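Local coordinates for protein MaoC-like dehydratase (Rhodospirillum rubrum, PDB 3EXZ) that probably acts as a MaoC-like dehydratase, a hot-dog-fold lyase expected to add or remove water across a carbon-carbon double bond of an acyl substrate, at residues 3-17 against 66-78. Sequence-based numbering, arbitrary orientation.
Sequences LFLEDLAVGDRFDSA and RLLVTSGLPLAQG
S71, in the last turn of helix 57-72, meets strand 13-20, outermost in this chain's sheet, through its hydroxyl: the backbone N of A17 gives a nearly straight hydrogen bond to S71 OG (2.9 Å, 176°). With chi1 at 53°, that oxygen lies between its own backbone N and carbonyl carbon, from where it also donates to L67 O in the carbonyl plane, a carbonyl that already accepts from the N atoms of S71 and G72 where the helix widens into a pi-type turn. Replacing S71 by alanine would take away both bonds, and the A17 N-H would probably be left without its mate where the strand meets the helix end. Alongside, S16 CB packs 3.6 Å from G72 CA, a spacing with little room for a side chain on the glycine, while S16 OG faces L67 CB and bonds to A17 O and to V100 N of the adjacent strand. Further along, F14 CB sits 3.0 Å from G72 O, and the ring, at an oblique slant, brings CD1 to 3.7 Å from P74 CD. Beyond the helix the chain pairs with the N-terminal arm: L3 N bonds to P74 O and A76 N to L3 O, both at 2.9 Å, forming a single beta bridge between L3 and L75. F4 then lays one ring face over A76 CB, a CH-pi contact 3.8 Å from the centroid, and Q77 CG approaches CE1 obliquely. The arrangement fits the hot-dog fold, in which an antiparallel sheet wraps a long central helix; here the first strand and the N-terminal arm hold that helix's C-terminal end and exit loop.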
ATOM      1  N   LEU A   3      15.603 -15.751   9.220  1.00 44.55           N
ATOM      2  CA  LEU A   3      15.344 -16.820   8.272  1.00 42.96           C
ATOM      3  C   LEU A   3      15.880 -16.534   6.871  1.00 41.55           C
ATOM      4  O   LEU A   3      15.902 -15.384   6.419  1.00 41.25           O
ATOM      5  CB  LEU A   3      13.831 -17.064   8.173  1.00 41.73           C
ATOM      6  CG  LEU A   3      13.214 -18.011   9.216  1.00 47.01           C
ATOM      7  CD1 LEU A   3      13.842 -17.770  10.580  1.00 48.90           C
ATOM      8  CD2 LEU A   3      11.706 -17.827   9.267  1.00 46.56           C
ATOM      9  N   PHE A   4      16.356 -17.583   6.206  1.00 39.65           N
ATOM     10  CA  PHE A   4      16.785 -17.469   4.817  1.00 38.65           C
ATOM     11  C   PHE A   4      15.878 -18.435   4.031  1.00 38.91           C
ATOM     12  O   PHE A   4      15.027 -19.116   4.614  1.00 38.37           O
ATOM     13  CB  PHE A   4      18.250 -17.852   4.618  1.00 40.28           C
ATOM     14  CG  PHE A   4      19.215 -16.946   5.325  1.00 40.02           C
ATOM     15  CD1 PHE A   4      19.758 -15.835   4.683  1.00 38.10           C
ATOM     16  CD2 PHE A   4      19.630 -17.241   6.621  1.00 34.73           C
ATOM     17  CE1 PHE A   4      20.701 -15.029   5.326  1.00 36.63           C
ATOM     18  CE2 PHE A   4      20.572 -16.441   7.271  1.00 38.06           C
ATOM     19  CZ  PHE A   4      21.112 -15.339   6.618  1.00 37.55           C
ATOM     20  N   LEU A   5      16.060 -18.485   2.715  1.00 37.60           N
ATOM     21  CA  LEU A   5      15.261 -19.335   1.832  1.00 39.90           C
ATOM     22  C   LEU A   5      15.150 -20.789   2.309  1.00 42.02           C
ATOM     23  O   LEU A   5      14.073 -21.384   2.265  1.00 41.38           O
ATOM     24  CB  LEU A   5      15.864 -19.324   0.420  1.00 41.02           C
ATOM     25  CG  LEU A   5      14.943 -19.409  -0.807  1.00 42.47           C
ATOM     26  CD1 LEU A   5      15.755 -19.870  -2.020  1.00 35.17           C
ATOM     27  CD2 LEU A   5      13.791 -20.361  -0.539  1.00 44.87           C
ATOM     28  N   GLU A   6      16.263 -21.354   2.771  1.00 42.01           N
ATOM     29  CA  GLU A   6      16.281 -22.742   3.223  1.00 44.11           C
ATOM     30  C   GLU A   6      15.353 -23.024   4.388  1.00 43.93           C
ATOM     31  O   GLU A   6      14.857 -24.141   4.536  1.00 43.90           O
ATOM     32  CB  GLU A   6      17.704 -23.174   3.633  1.00 45.09           C
ATOM     33  CG  GLU A   6      18.738 -23.175   2.508  1.00 43.55           C
ATOM     34  CD  GLU A   6      19.418 -21.826   2.311  1.00 46.39           C
ATOM     35  OE1 GLU A   6      18.870 -20.804   2.775  1.00 43.37           O
ATOM     36  OE2 GLU A   6      20.506 -21.790   1.692  1.00 46.15           O
ATOM     37  N   ASP A   7      15.099 -22.013   5.204  1.00 43.43           N
ATOM     38  CA  ASP A   7      14.267 -22.184   6.388  1.00 44.15           C
ATOM     39  C   ASP A   7      12.771 -22.121   6.134  1.00 44.16           C
ATOM     40  O   ASP A   7      11.974 -22.421   7.022  1.00 44.36           O
ATOM     41  CB  ASP A   7      14.627 -21.108   7.421  1.00 43.94           C
ATOM     42  CG  ASP A   7      16.104 -21.104   7.784  1.00 47.33           C
ATOM     43  OD1 ASP A   7      16.551 -22.069   8.443  1.00 51.43           O
ATOM     44  OD2 ASP A   7      16.811 -20.140   7.409  1.00 44.67           O
ATOM     45  N   LEU A   8      12.390 -21.757   4.921  1.00 43.37           N
ATOM     46  CA  LEU A   8      10.985 -21.597   4.587  1.00 42.03           C
ATOM     47  C   LEU A   8      10.328 -22.795   3.926  1.00 42.30           C
ATOM     48  O   LEU A   8      10.970 -23.515   3.166  1.00 43.98           O
ATOM     49  CB  LEU A   8      10.831 -20.379   3.662  1.00 41.20           C
ATOM     50  CG  LEU A   8      11.354 -19.022   4.165  1.00 38.50           C
ATOM     51  CD1 LEU A   8      11.188 -17.944   3.091  1.00 39.81           C
ATOM     52  CD2 LEU A   8      10.604 -18.639   5.423  1.00 37.02           C
ATOM     53  N   ALA A   9       9.055 -23.015   4.231  1.00 42.38           N
ATOM     54  CA  ALA A   9       8.298 -24.085   3.585  1.00 41.35           C
ATOM     55  C   ALA A   9       6.827 -23.699   3.438  1.00 41.49           C
ATOM     56  O   ALA A   9       6.258 -23.038   4.307  1.00 40.88           O
ATOM     57  CB  ALA A   9       8.401 -25.404   4.361  1.00 41.55           C
ATOM     58  N   VAL A  10       6.222 -24.106   2.324  1.00 39.68           N
ATOM     59  CA  VAL A  10       4.809 -23.851   2.065  1.00 39.85           C
ATOM     60  C   VAL A  10       4.013 -24.276   3.308  1.00 40.96           C
ATOM     61  O   VAL A  10       4.188 -25.387   3.823  1.00 44.38           O
ATOM     62  CB  VAL A  10       4.326 -24.671   0.834  1.00 40.85           C
ATOM     63  CG1 VAL A  10       2.821 -24.508   0.637  1.00 39.29           C
ATOM     64  CG2 VAL A  10       5.092 -24.221  -0.414  1.00 38.46           C
ATOM     65  N   GLY A  11       3.161 -23.378   3.795  1.00 41.15           N
ATOM     66  CA  GLY A  11       2.345 -23.662   4.962  1.00 38.32           C
ATOM     67  C   GLY A  11       2.867 -23.022   6.237  1.00 39.50           C
ATOM     68  O   GLY A  11       2.177 -23.000   7.258  1.00 37.69           O
ATOM     69  N   ASP A  12       4.092 -22.511   6.195  1.00 40.15           N
ATOM     70  CA  ASP A  12       4.661 -21.878   7.382  1.00 41.91           C
ATOM     71  C   ASP A  12       3.857 -20.657   7.798  1.00 41.21           C
ATOM     72  O   ASP A  12       3.503 -19.816   6.975  1.00 40.14           O
ATOM     73  CB  ASP A  12       6.123 -21.482   7.149  1.00 41.49           C
ATOM     74  CG  ASP A  12       7.066 -22.663   7.247  1.00 45.74           C
ATOM     75  OD1 ASP A  12       6.708 -23.645   7.939  1.00 42.86           O
ATOM     76  OD2 ASP A  12       8.166 -22.603   6.658  1.00 50.57           O
ATOM     77  N   ARG A  13       3.571 -20.572   9.092  1.00 42.86           N
ATOM     78  CA  ARG A  13       2.805 -19.470   9.641  1.00 43.95           C
ATOM     79  C   ARG A  13       3.672 -18.619  10.563  1.00 43.53           C
ATOM     80  O   ARG A  13       4.457 -19.144  11.350  1.00 41.41           O
ATOM     81  CB  ARG A  13       1.594 -20.020  10.403  1.00 46.63           C
ATOM     82  CG  ARG A  13       0.532 -20.675   9.523  1.00 54.49           C
ATOM     83  CD  ARG A  13      -0.488 -21.439  10.367  1.00 68.27           C
ATOM     84  NE  ARG A  13      -1.412 -22.239   9.561  1.00 79.04           N
ATOM     85  CZ  ARG A  13      -1.164 -23.473   9.119  1.00 83.67           C
ATOM     86  NH1 ARG A  13      -0.016 -24.074   9.403  1.00 81.76           N
ATOM     87  NH2 ARG A  13      -2.068 -24.105   8.380  1.00 83.21           N
ATOM     88  N   PHE A  14       3.534 -17.300  10.435  1.00 43.00           N
ATOM     89  CA  PHE A  14       4.280 -16.342  11.253  1.00 42.47           C
ATOM     90  C   PHE A  14       3.329 -15.332  11.876  1.00 43.17           C
ATOM     91  O   PHE A  14       2.327 -14.941  11.274  1.00 43.06           O
ATOM     92  CB  PHE A  14       5.312 -15.597  10.410  1.00 43.23           C
ATOM     93  CG  PHE A  14       6.365 -16.481   9.838  1.00 42.98           C
ATOM     94  CD1 PHE A  14       7.467 -16.860  10.601  1.00 43.35           C
ATOM     95  CD2 PHE A  14       6.211 -17.017   8.570  1.00 43.73           C
ATOM     96  CE1 PHE A  14       8.393 -17.769  10.105  1.00 42.14           C
ATOM     97  CE2 PHE A  14       7.131 -17.930   8.066  1.00 44.04           C
ATOM     98  CZ  PHE A  14       8.223 -18.305   8.836  1.00 44.70           C
ATOM     99  N   ASP A  15       3.665 -14.892  13.080  1.00 42.50           N
ATOM    100  CA  ASP A  15       2.832 -13.952  13.788  1.00 41.04           C
ATOM    101  C   ASP A  15       3.588 -12.766  14.310  1.00 40.49           C
ATOM    102  O   ASP A  15       4.679 -12.907  14.851  1.00 40.86           O
ATOM    103  CB  ASP A  15       2.103 -14.672  14.906  1.00 43.66           C
ATOM    104  CG  ASP A  15       0.634 -14.757  14.636  1.00 50.52           C
ATOM    105  OD1 ASP A  15      -0.090 -13.822  15.046  1.00 55.40           O
ATOM    106  OD2 ASP A  15       0.205 -15.737  13.990  1.00 55.30           O
ATOM    107  N   SER A  16       3.010 -11.586  14.146  1.00 37.92           N
ATOM    108  CA  SER A  16       3.662 -10.368  14.594  1.00 34.61           C
ATOM    109  C   SER A  16       3.206  -9.977  15.994  1.00 33.01           C
ATOM    110  O   SER A  16       2.278 -10.572  16.551  1.00 31.68           O
ATOM    111  CB  SER A  16       3.302  -9.204  13.656  1.00 31.94           C
ATOM    112  OG  SER A  16       2.014  -8.665  13.960  1.00 31.42           O
ATOM    113  N   ALA A  17       3.899  -8.989  16.559  1.00 30.34           N
ATOM    114  CA  ALA A  17       3.509  -8.427  17.839  1.00 31.38           C
ATOM    115  C   ALA A  17       2.314  -7.493  17.495  1.00 33.12           C
ATOM    116  O   ALA A  17       1.923  -7.344  16.321  1.00 28.59           O
ATOM    117  CB  ALA A  17       4.640  -7.652  18.477  1.00 27.88           C
ATOM    118  N   ARG A  66       5.445  -2.316   9.002  1.00 26.63           N
ATOM    119  CA  ARG A  66       6.224  -2.155  10.234  1.00 27.11           C
ATOM    120  C   ARG A  66       6.163  -3.439  11.078  1.00 25.85           C
ATOM    121  O   ARG A  66       7.191  -3.934  11.526  1.00 25.85           O
ATOM    122  CB  ARG A  66       5.697  -0.973  11.060  1.00 27.26           C
ATOM    123  CG  ARG A  66       6.266  -0.909  12.482  1.00 29.50           C
ATOM    124  CD  ARG A  66       5.740   0.313  13.236  1.00 34.48           C
ATOM    125  NE  ARG A  66       6.363   0.505  14.549  1.00 41.06           N
ATOM    126  CZ  ARG A  66       6.019  -0.138  15.665  1.00 50.17           C
ATOM    127  NH1 ARG A  66       5.049  -1.046  15.647  1.00 46.62           N
ATOM    128  NH2 ARG A  66       6.647   0.134  16.807  1.00 47.49           N
ATOM    129  N   LEU A  67       4.967  -3.974  11.299  1.00 25.29           N
ATOM    130  CA  LEU A  67       4.820  -5.207  12.072  1.00 25.82           C
ATOM    131  C   LEU A  67       5.545  -6.370  11.412  1.00 27.90           C
ATOM    132  O   LEU A  67       6.141  -7.213  12.088  1.00 26.91           O
ATOM    133  CB  LEU A  67       3.346  -5.579  12.215  1.00 25.86           C
ATOM    134  CG  LEU A  67       2.505  -4.575  13.008  1.00 28.87           C
ATOM    135  CD1 LEU A  67       1.049  -5.042  13.073  1.00 25.90           C
ATOM    136  CD2 LEU A  67       3.102  -4.422  14.402  1.00 22.53           C
ATOM    137  N   LEU A  68       5.468  -6.432  10.088  1.00 25.84           N
ATOM    138  CA  LEU A  68       6.124  -7.487   9.337  1.00 26.53           C
ATOM    139  C   LEU A  68       7.637  -7.376   9.506  1.00 28.66           C
ATOM    140  O   LEU A  68       8.327  -8.365   9.785  1.00 26.86           O
ATOM    141  CB  LEU A  68       5.756  -7.370   7.847  1.00 27.34           C
ATOM    142  CG  LEU A  68       4.898  -8.471   7.172  1.00 30.46           C
ATOM    143  CD1 LEU A  68       3.805  -8.964   8.107  1.00 26.30           C
ATOM    144  CD2 LEU A  68       4.308  -7.944   5.864  1.00 21.97           C
ATOM    145  N   VAL A  69       8.150  -6.162   9.356  1.00 26.25           N
ATOM    146  CA  VAL A  69       9.577  -5.941   9.448  1.00 29.28           C
ATOM    147  C   VAL A  69      10.135  -6.193  10.831  1.00 31.02           C
ATOM    148  O   VAL A  69      11.165  -6.862  10.974  1.00 29.74           O
ATOM    149  CB  VAL A  69       9.942  -4.494   8.983  1.00 31.08           C
ATOM    150  CG1 VAL A  69      11.340  -4.116   9.452  1.00 27.11           C
ATOM    151  CG2 VAL A  69       9.873  -4.404   7.466  1.00 30.56           C
ATOM    152  N   THR A  70       9.441  -5.701  11.853  1.00 31.38           N
ATOM    153  CA  THR A  70       9.939  -5.847  13.206  1.00 31.35           C
ATOM    154  C   THR A  70       9.615  -7.153  13.918  1.00 33.93           C
ATOM    155  O   THR A  70      10.348  -7.557  14.817  1.00 38.87           O
ATOM    156  CB  THR A  70       9.536  -4.613  14.076  1.00 31.52           C
ATOM    157  OG1 THR A  70       8.112  -4.472  14.108  1.00 28.75           O
ATOM    158  CG2 THR A  70      10.162  -3.331  13.494  1.00 27.62           C
ATOM    159  N   SER A  71       8.563  -7.846  13.505  1.00 35.77           N
ATOM    160  CA  SER A  71       8.236  -9.107  14.162  1.00 37.57           C
ATOM    161  C   SER A  71       7.524 -10.172  13.335  1.00 36.96           C
ATOM    162  O   SER A  71       7.789 -11.364  13.505  1.00 39.74           O
ATOM    163  CB  SER A  71       7.390  -8.838  15.417  1.00 37.88           C
ATOM    164  OG  SER A  71       6.246  -8.035  15.131  1.00 33.01           O
ATOM    165  N   GLY A  72       6.654  -9.745  12.425  1.00 37.18           N
ATOM    166  CA  GLY A  72       5.865 -10.686  11.649  1.00 37.96           C
ATOM    167  C   GLY A  72       6.495 -11.594  10.610  1.00 40.83           C
ATOM    168  O   GLY A  72       6.078 -12.741  10.474  1.00 40.90           O
ATOM    169  N   LEU A  73       7.469 -11.088   9.859  1.00 41.24           N
ATOM    170  CA  LEU A  73       8.165 -11.866   8.849  1.00 44.09           C
ATOM    171  C   LEU A  73       9.642 -11.632   9.147  1.00 46.56           C
ATOM    172  O   LEU A  73      10.248 -10.613   8.768  1.00 50.57           O
ATOM    173  CB  LEU A  73       7.790 -11.398   7.423  1.00 42.36           C
ATOM    174  CG  LEU A  73       7.499 -12.485   6.369  1.00 41.14           C
ATOM    175  CD1 LEU A  73       7.633 -11.866   4.987  1.00 42.21           C
ATOM    176  CD2 LEU A  73       8.459 -13.661   6.503  1.00 39.44           C
ATOM    177  N   PRO A  74      10.250 -12.583   9.870  1.00 47.72           N
ATOM    178  CA  PRO A  74      11.640 -12.594  10.316  1.00 47.02           C
ATOM    179  C   PRO A  74      12.737 -12.893   9.309  1.00 44.89           C
ATOM    180  O   PRO A  74      13.661 -13.625   9.629  1.00 45.66           O
ATOM    181  CB  PRO A  74      11.656 -13.624  11.446  1.00 48.71           C
ATOM    182  CG  PRO A  74      10.191 -13.995  11.666  1.00 48.44           C
ATOM    183  CD  PRO A  74       9.573 -13.807  10.327  1.00 48.34           C
ATOM    184  N   LEU A  75      12.642 -12.309   8.122  1.00 43.97           N
ATOM    185  CA  LEU A  75      13.640 -12.546   7.089  1.00 40.59           C
ATOM    186  C   LEU A  75      14.970 -11.891   7.430  1.00 39.96           C
ATOM    187  O   LEU A  75      15.021 -10.694   7.712  1.00 40.35           O
ATOM    188  CB  LEU A  75      13.113 -12.034   5.749  1.00 37.58           C
ATOM    189  CG  LEU A  75      12.398 -12.987   4.767  1.00 36.99           C
ATOM    190  CD1 LEU A  75      11.858 -14.242   5.454  1.00 35.35           C
ATOM    191  CD2 LEU A  75      11.287 -12.208   4.076  1.00 30.64           C
ATOM    192  N   ALA A  76      16.048 -12.669   7.381  1.00 38.26           N
ATOM    193  CA  ALA A  76      17.366 -12.150   7.732  1.00 36.92           C
ATOM    194  C   ALA A  76      17.866 -11.035   6.830  1.00 36.98           C
ATOM    195  O   ALA A  76      18.498 -10.082   7.299  1.00 36.46           O
ATOM    196  CB  ALA A  76      18.386 -13.294   7.772  1.00 37.43           C
ATOM    197  N   GLN A  77      17.568 -11.145   5.539  1.00 35.24           N
ATOM    198  CA  GLN A  77      18.008 -10.137   4.590  1.00 35.66           C
ATOM    199  C   GLN A  77      16.956  -9.082   4.249  1.00 35.34           C
ATOM    200  O   GLN A  77      17.100  -8.329   3.282  1.00 34.91           O
ATOM    201  CB  GLN A  77      18.556 -10.811   3.328  1.00 36.32           C
ATOM    202  CG  GLN A  77      19.727 -11.748   3.603  1.00 41.95           C
ATOM    203  CD  GLN A  77      20.325 -12.301   2.326  1.00 40.10           C
ATOM    204  OE1 GLN A  77      19.646 -12.972   1.552  1.00 48.70           O
ATOM    205  NE2 GLN A  77      21.601 -12.015   2.098  1.00 46.10           N
ATOM    206  N   GLY A  78      15.897  -9.033   5.049  1.00 34.33           N
ATOM    207  CA  GLY A  78      14.876  -8.026   4.838  1.00 32.75           C
ATOM    208  C   GLY A  78      13.710  -8.453   3.989  1.00 33.14           C
ATOM    209  O   GLY A  78      13.685  -9.572   3.478  1.00 33.27           O
TER
HETATM  210  O   HOH W   1      16.465 -13.548   4.375  1.00 40.26           O
HETATM  211  O   HOH W   2       3.051 -12.115  10.184  1.00 42.77           O
HETATM  212  O   HOH W   3       7.331 -14.026  13.798  1.00 46.97           O